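Local structure of putative aminooxidase (Propionibacterium acnes, 2BA9) at residues Y67-E72 against V411-K416. The protein isomerises polyunsaturated fatty acid to conjugated linoleic acid and carries flavin-adenine dinucleotide, within the flavin-containing amine oxidoreductase family. Numbering follows the deposited sequence.
Sequences YDTIQE and VCHYSK. With FAD (flavin-adenine dinucleotide), chain D.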
ATOM      1  N   TYR A  67       7.002  11.065  -5.756  1.00 27.47           N
ATOM      2  CA  TYR A  67       5.573  10.983  -5.406  1.00 27.46           C
ATOM      3  C   TYR A  67       4.833  12.212  -5.950  1.00 26.85           C
ATOM      4  O   TYR A  67       4.294  13.012  -5.187  1.00 26.56           O
ATOM      5  CB  TYR A  67       5.393  10.859  -3.887  1.00 27.67           C
ATOM      6  CG  TYR A  67       5.340   9.438  -3.341  1.00 29.18           C
ATOM      7  CD1 TYR A  67       6.039   8.389  -3.949  1.00 29.36           C
ATOM      8  CD2 TYR A  67       4.600   9.156  -2.193  1.00 28.50           C
ATOM      9  CE1 TYR A  67       5.967   7.099  -3.447  1.00 29.45           C
ATOM     10  CE2 TYR A  67       4.528   7.878  -1.680  1.00 30.29           C
ATOM     11  CZ  TYR A  67       5.215   6.853  -2.302  1.00 31.10           C
ATOM     12  OH  TYR A  67       5.134   5.578  -1.776  1.00 31.28           O
ATOM     13  N   ASP A  68       4.798  12.344  -7.272  1.00 26.67           N
ATOM     14  CA  ASP A  68       4.269  13.556  -7.921  1.00 26.33           C
ATOM     15  C   ASP A  68       2.829  13.889  -7.514  1.00 25.57           C
ATOM     16  O   ASP A  68       2.522  15.043  -7.216  1.00 25.56           O
ATOM     17  CB  ASP A  68       4.378  13.449  -9.447  1.00 26.79           C
ATOM     18  CG  ASP A  68       5.842  13.614  -9.970  1.00 28.34           C
ATOM     19  OD1 ASP A  68       6.677  14.272  -9.308  1.00 27.75           O
ATOM     20  OD2 ASP A  68       6.150  13.092 -11.065  1.00 28.67           O
ATOM     21  N   THR A  69       1.953  12.883  -7.482  1.00 24.52           N
ATOM     22  CA  THR A  69       0.544  13.119  -7.135  1.00 23.82           C
ATOM     23  C   THR A  69       0.409  13.547  -5.670  1.00 23.36           C
ATOM     24  O   THR A  69      -0.335  14.471  -5.361  1.00 21.84           O
ATOM     25  CB  THR A  69      -0.328  11.890  -7.436  1.00 24.03           C
ATOM     26  OG1 THR A  69      -0.025  11.413  -8.760  1.00 22.83           O
ATOM     27  CG2 THR A  69      -1.803  12.240  -7.356  1.00 23.01           C
ATOM     28  N   ILE A  70       1.156  12.908  -4.777  1.00 23.45           N
ATOM     29  CA  ILE A  70       1.162  13.345  -3.376  1.00 23.98           C
ATOM     30  C   ILE A  70       1.679  14.779  -3.252  1.00 24.25           C
ATOM     31  O   ILE A  70       1.167  15.539  -2.435  1.00 24.69           O
ATOM     32  CB  ILE A  70       1.957  12.403  -2.431  1.00 23.91           C
ATOM     33  CG1 ILE A  70       1.421  10.960  -2.532  1.00 25.12           C
ATOM     34  CG2 ILE A  70       1.873  12.912  -0.977  1.00 22.90           C
ATOM     35  CD1 ILE A  70      -0.133  10.837  -2.533  1.00 22.28           C
ATOM     36  N   GLN A  71       2.655  15.172  -4.076  1.00 25.01           N
ATOM     37  CA  GLN A  71       3.094  16.572  -4.098  1.00 25.08           C
ATOM     38  C   GLN A  71       1.946  17.506  -4.469  1.00 25.44           C
ATOM     39  O   GLN A  71       1.778  18.568  -3.856  1.00 25.87           O
ATOM     40  CB  GLN A  71       4.260  16.788  -5.059  1.00 25.31           C
ATOM     41  CG  GLN A  71       4.789  18.224  -5.066  1.00 25.12           C
ATOM     42  CD  GLN A  71       5.254  18.673  -3.700  1.00 24.96           C
ATOM     43  OE1 GLN A  71       6.225  18.142  -3.163  1.00 26.29           O
ATOM     44  NE2 GLN A  71       4.558  19.654  -3.121  1.00 25.21           N
ATOM     45  N   GLU A  72       1.152  17.115  -5.460  1.00 25.86           N
ATOM     46  CA  GLU A  72      -0.040  17.896  -5.844  1.00 26.11           C
ATOM     47  C   GLU A  72      -1.049  18.043  -4.695  1.00 26.25           C
ATOM     48  O   GLU A  72      -1.701  19.099  -4.547  1.00 25.31           O
ATOM     49  CB  GLU A  72      -0.739  17.261  -7.038  1.00 26.21           C
ATOM     50  CG  GLU A  72      -0.159  17.640  -8.382  1.00 27.68           C
ATOM     51  CD  GLU A  72      -0.882  16.945  -9.512  1.00 29.31           C
ATOM     52  OE1 GLU A  72      -2.112  16.752  -9.406  1.00 29.34           O
ATOM     53  OE2 GLU A  72      -0.218  16.579 -10.501  1.00 33.03           O
ATOM     54  N   VAL A 411      -2.182   4.769  -5.609  1.00 25.46           N
ATOM     55  CA  VAL A 411      -3.640   4.824  -5.598  1.00 25.21           C
ATOM     56  C   VAL A 411      -4.178   6.223  -5.931  1.00 25.26           C
ATOM     57  O   VAL A 411      -5.165   6.344  -6.650  1.00 25.41           O
ATOM     58  CB  VAL A 411      -4.266   4.312  -4.267  1.00 25.00           C
ATOM     59  CG1 VAL A 411      -3.739   2.897  -3.916  1.00 24.43           C
ATOM     60  CG2 VAL A 411      -4.048   5.285  -3.147  1.00 25.24           C
ATOM     61  N   CYS A 412      -3.537   7.266  -5.408  1.00 25.13           N
ATOM     62  CA  CYS A 412      -3.965   8.636  -5.675  1.00 25.14           C
ATOM     63  C   CYS A 412      -3.740   8.971  -7.154  1.00 25.08           C
ATOM     64  O   CYS A 412      -4.614   9.538  -7.802  1.00 24.36           O
ATOM     65  CB  CYS A 412      -3.218   9.632  -4.786  1.00 25.14           C
ATOM     66  SG  CYS A 412      -3.624   9.517  -3.018  1.00 26.69           S
ATOM     67  N   HIS A 413      -2.565   8.606  -7.668  1.00 25.00           N
ATOM     68  CA  HIS A 413      -2.221   8.750  -9.102  1.00 24.67           C
ATOM     69  C   HIS A 413      -3.225   8.006 -10.008  1.00 24.76           C
ATOM     70  O   HIS A 413      -3.678   8.527 -11.047  1.00 23.90           O
ATOM     71  CB  HIS A 413      -0.784   8.249  -9.314  1.00 24.56           C
ATOM     72  CG  HIS A 413      -0.215   8.523 -10.674  1.00 25.40           C
ATOM     73  ND1 HIS A 413       1.016   8.040 -11.066  1.00 25.59           N
ATOM     74  CD2 HIS A 413      -0.711   9.191 -11.741  1.00 24.79           C
ATOM     75  CE1 HIS A 413       1.262   8.419 -12.305  1.00 23.80           C
ATOM     76  NE2 HIS A 413       0.231   9.121 -12.737  1.00 25.45           N
ATOM     77  N   TYR A 414      -3.608   6.802  -9.597  1.00 24.82           N
ATOM     78  CA  TYR A 414      -4.639   6.065 -10.314  1.00 24.72           C
ATOM     79  C   TYR A 414      -5.995   6.785 -10.262  1.00 24.56           C
ATOM     80  O   TYR A 414      -6.697   6.853 -11.277  1.00 23.97           O
ATOM     81  CB  TYR A 414      -4.782   4.638  -9.773  1.00 24.90           C
ATOM     82  CG  TYR A 414      -5.674   3.769 -10.635  1.00 24.94           C
ATOM     83  CD1 TYR A 414      -5.135   2.900 -11.570  1.00 25.34           C
ATOM     84  CD2 TYR A 414      -7.060   3.831 -10.524  1.00 25.39           C
ATOM     85  CE1 TYR A 414      -5.952   2.115 -12.373  1.00 25.13           C
ATOM     86  CE2 TYR A 414      -7.880   3.049 -11.314  1.00 24.91           C
ATOM     87  CZ  TYR A 414      -7.318   2.194 -12.235  1.00 24.43           C
ATOM     88  OH  TYR A 414      -8.120   1.418 -13.018  1.00 24.73           O
ATOM     89  N   SER A 415      -6.373   7.300  -9.090  1.00 24.24           N
ATOM     90  CA  SER A 415      -7.625   8.078  -8.973  1.00 24.23           C
ATOM     91  C   SER A 415      -7.639   9.324  -9.902  1.00 24.15           C
ATOM     92  O   SER A 415      -8.592   9.541 -10.662  1.00 23.42           O
ATOM     93  CB  SER A 415      -7.902   8.470  -7.511  1.00 24.56           C
ATOM     94  OG  SER A 415      -8.577   7.423  -6.805  1.00 25.08           O
ATOM     95  N   LYS A 416      -6.570  10.114  -9.843  1.00 24.36           N
ATOM     96  CA  LYS A 416      -6.333  11.242 -10.777  1.00 24.67           C
ATOM     97  C   LYS A 416      -6.572  10.839 -12.234  1.00 24.86           C
ATOM     98  O   LYS A 416      -7.323  11.497 -12.968  1.00 25.22           O
ATOM     99  CB  LYS A 416      -4.884  11.741 -10.614  1.00 24.70           C
ATOM    100  CG  LYS A 416      -4.430  12.885 -11.521  1.00 24.61           C
ATOM    101  CD  LYS A 416      -2.926  13.104 -11.360  1.00 25.37           C
ATOM    102  CE  LYS A 416      -2.434  14.393 -11.999  1.00 25.90           C
ATOM    103  NZ  LYS A 416      -2.413  14.303 -13.470  1.00 28.98           N
TER
HETATM  104  PA  FAD D 500      -7.087   2.320   2.358  1.00 19.59           P
HETATM  105  O1A FAD D 500      -5.934   3.173   2.801  1.00 19.96           O
HETATM  106  O2A FAD D 500      -7.181   0.934   2.963  1.00 19.83           O
HETATM  107  O5B FAD D 500      -8.450   3.070   2.739  1.00 20.92           O
HETATM  108  C5B FAD D 500      -9.658   2.457   2.354  1.00 23.05           C
HETATM  109  C4B FAD D 500     -10.829   3.171   2.995  1.00 23.62           C
HETATM  110  O4B FAD D 500     -12.028   2.559   2.563  1.00 24.57           O
HETATM  111  C3B FAD D 500     -10.771   3.109   4.523  1.00 23.93           C
HETATM  112  O3B FAD D 500     -10.877   4.407   5.061  1.00 23.63           O
HETATM  113  C2B FAD D 500     -11.929   2.209   4.887  1.00 24.35           C
HETATM  114  O2B FAD D 500     -12.448   2.467   6.192  1.00 24.46           O
HETATM  115  C1B FAD D 500     -12.868   2.418   3.686  1.00 24.38           C
HETATM  116  N9A FAD D 500     -13.797   1.281   3.558  1.00 23.97           N
HETATM  117  C8A FAD D 500     -13.479  -0.059   3.479  1.00 24.64           C
HETATM  118  N7A FAD D 500     -14.634  -0.779   3.397  1.00 23.58           N
HETATM  119  C5A FAD D 500     -15.683   0.089   3.420  1.00 24.46           C
HETATM  120  C6A FAD D 500     -17.082  -0.084   3.382  1.00 23.92           C
HETATM  121  N6A FAD D 500     -17.595  -1.268   2.915  1.00 23.78           N
HETATM  122  N1A FAD D 500     -17.895   1.044   3.396  1.00 24.67           N
HETATM  123  C2A FAD D 500     -17.359   2.319   3.511  1.00 25.15           C
HETATM  124  N3A FAD D 500     -15.980   2.475   3.553  1.00 24.60           N
HETATM  125  C4A FAD D 500     -15.159   1.388   3.530  1.00 24.25           C
HETATM  126  N1  FAD D 500       2.206   3.508   1.409  1.00 25.89           N
HETATM  127  C2  FAD D 500       3.239   4.237   0.856  1.00 28.77           C
HETATM  128  O2  FAD D 500       3.041   4.914  -0.152  1.00 25.85           O
HETATM  129  N3  FAD D 500       4.498   4.180   1.422  1.00 29.83           N
HETATM  130  C4  FAD D 500       4.718   3.422   2.553  1.00 29.28           C
HETATM  131  O4  FAD D 500       5.857   3.408   3.046  1.00 30.85           O
HETATM  132  C4X FAD D 500       3.669   2.694   3.123  1.00 27.21           C
HETATM  133  N5  FAD D 500       3.857   1.904   4.244  1.00 24.38           N
HETATM  134  C5X FAD D 500       2.797   1.315   4.906  1.00 24.27           C
HETATM  135  C6  FAD D 500       2.997   0.645   6.111  1.00 23.47           C
HETATM  136  C7  FAD D 500       1.913   0.089   6.786  1.00 23.93           C
HETATM  137  C7M FAD D 500       2.164  -0.610   8.091  1.00 23.84           C
HETATM  138  C8  FAD D 500       0.633   0.193   6.247  1.00 23.67           C
HETATM  139  C8M FAD D 500      -0.566  -0.391   6.931  1.00 22.83           C
HETATM  140  C9  FAD D 500       0.444   0.859   5.039  1.00 23.66           C
HETATM  141  C9A FAD D 500       1.520   1.418   4.349  1.00 24.16           C
HETATM  142  N10 FAD D 500       1.356   2.077   3.116  1.00 23.80           N
HETATM  143  C10 FAD D 500       2.404   2.764   2.547  1.00 25.30           C
HETATM  144  C1' FAD D 500       0.189   1.779   2.237  1.00 20.63           C
HETATM  145  C2' FAD D 500      -0.820   2.921   2.221  1.00 19.91           C
HETATM  146  O2' FAD D 500      -1.138   3.371   3.533  1.00 21.29           O
HETATM  147  C3' FAD D 500      -2.060   2.422   1.496  1.00 20.46           C
HETATM  148  O3' FAD D 500      -1.677   1.847   0.244  1.00 20.43           O
HETATM  149  C4' FAD D 500      -3.064   3.546   1.297  1.00 20.53           C
HETATM  150  O4' FAD D 500      -3.654   3.936   2.531  1.00 24.59           O
HETATM  151  C5' FAD D 500      -4.111   3.085   0.293  1.00 21.46           C
HETATM  152  O5' FAD D 500      -5.208   3.954   0.309  1.00 20.30           O
HETATM  153  P   FAD D 500      -6.657   3.437  -0.202  1.00 20.53           P
HETATM  154  O1P FAD D 500      -7.697   4.529  -0.033  1.00 20.58           O
HETATM  155  O2P FAD D 500      -6.512   3.001  -1.619  1.00 23.73           O
HETATM  156  O3P FAD D 500      -7.064   2.215   0.756  1.00 21.28           O
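T69 meets C412 and H413 through van der Waals contact, its two branches pressed against helix 408-423. CG2, anti to the T69 backbone N, lies 3.9 Å from C412 CB and also touches the peptide between C412 and H413, while OG1 sits 3.3 Å from H413 CB. The T69 and H413 side chains cross at about a right angle. Further in, I70 CD1 packs 3.8 Å from C412 SG, and F209 closes on C412 from helix 204-215. The segment axes approach to 9.0 Å at 77°. Helix 408-423 follows strand 396-398 at the edge of a parallel four-stranded sheet, consistent with the Rossmann-type dinucleotide-binding fold of this family; both segments reach the cofactor. Y67, at the N-cap position of helix 68-77, donates from OH to FAD O2 at 2.7 Å, with O2 near the ring plane, whereas V411 CG1 approaches FAD phosphate oxygen O2P at 3.6 Å. No hydrogen bond joins the two segments directly, although D409 OD1, also on helix 408-423, accepts one from I70 N. Opposite charges come near each other where K416 CE touches the E72 carboxylate: the bend at chi4 (-73°) puts K416 NZ 4.3 Å from E72 OE2, beyond a salt bridge, and E72 OE1 is hydrogen-bonded to Y24 OH.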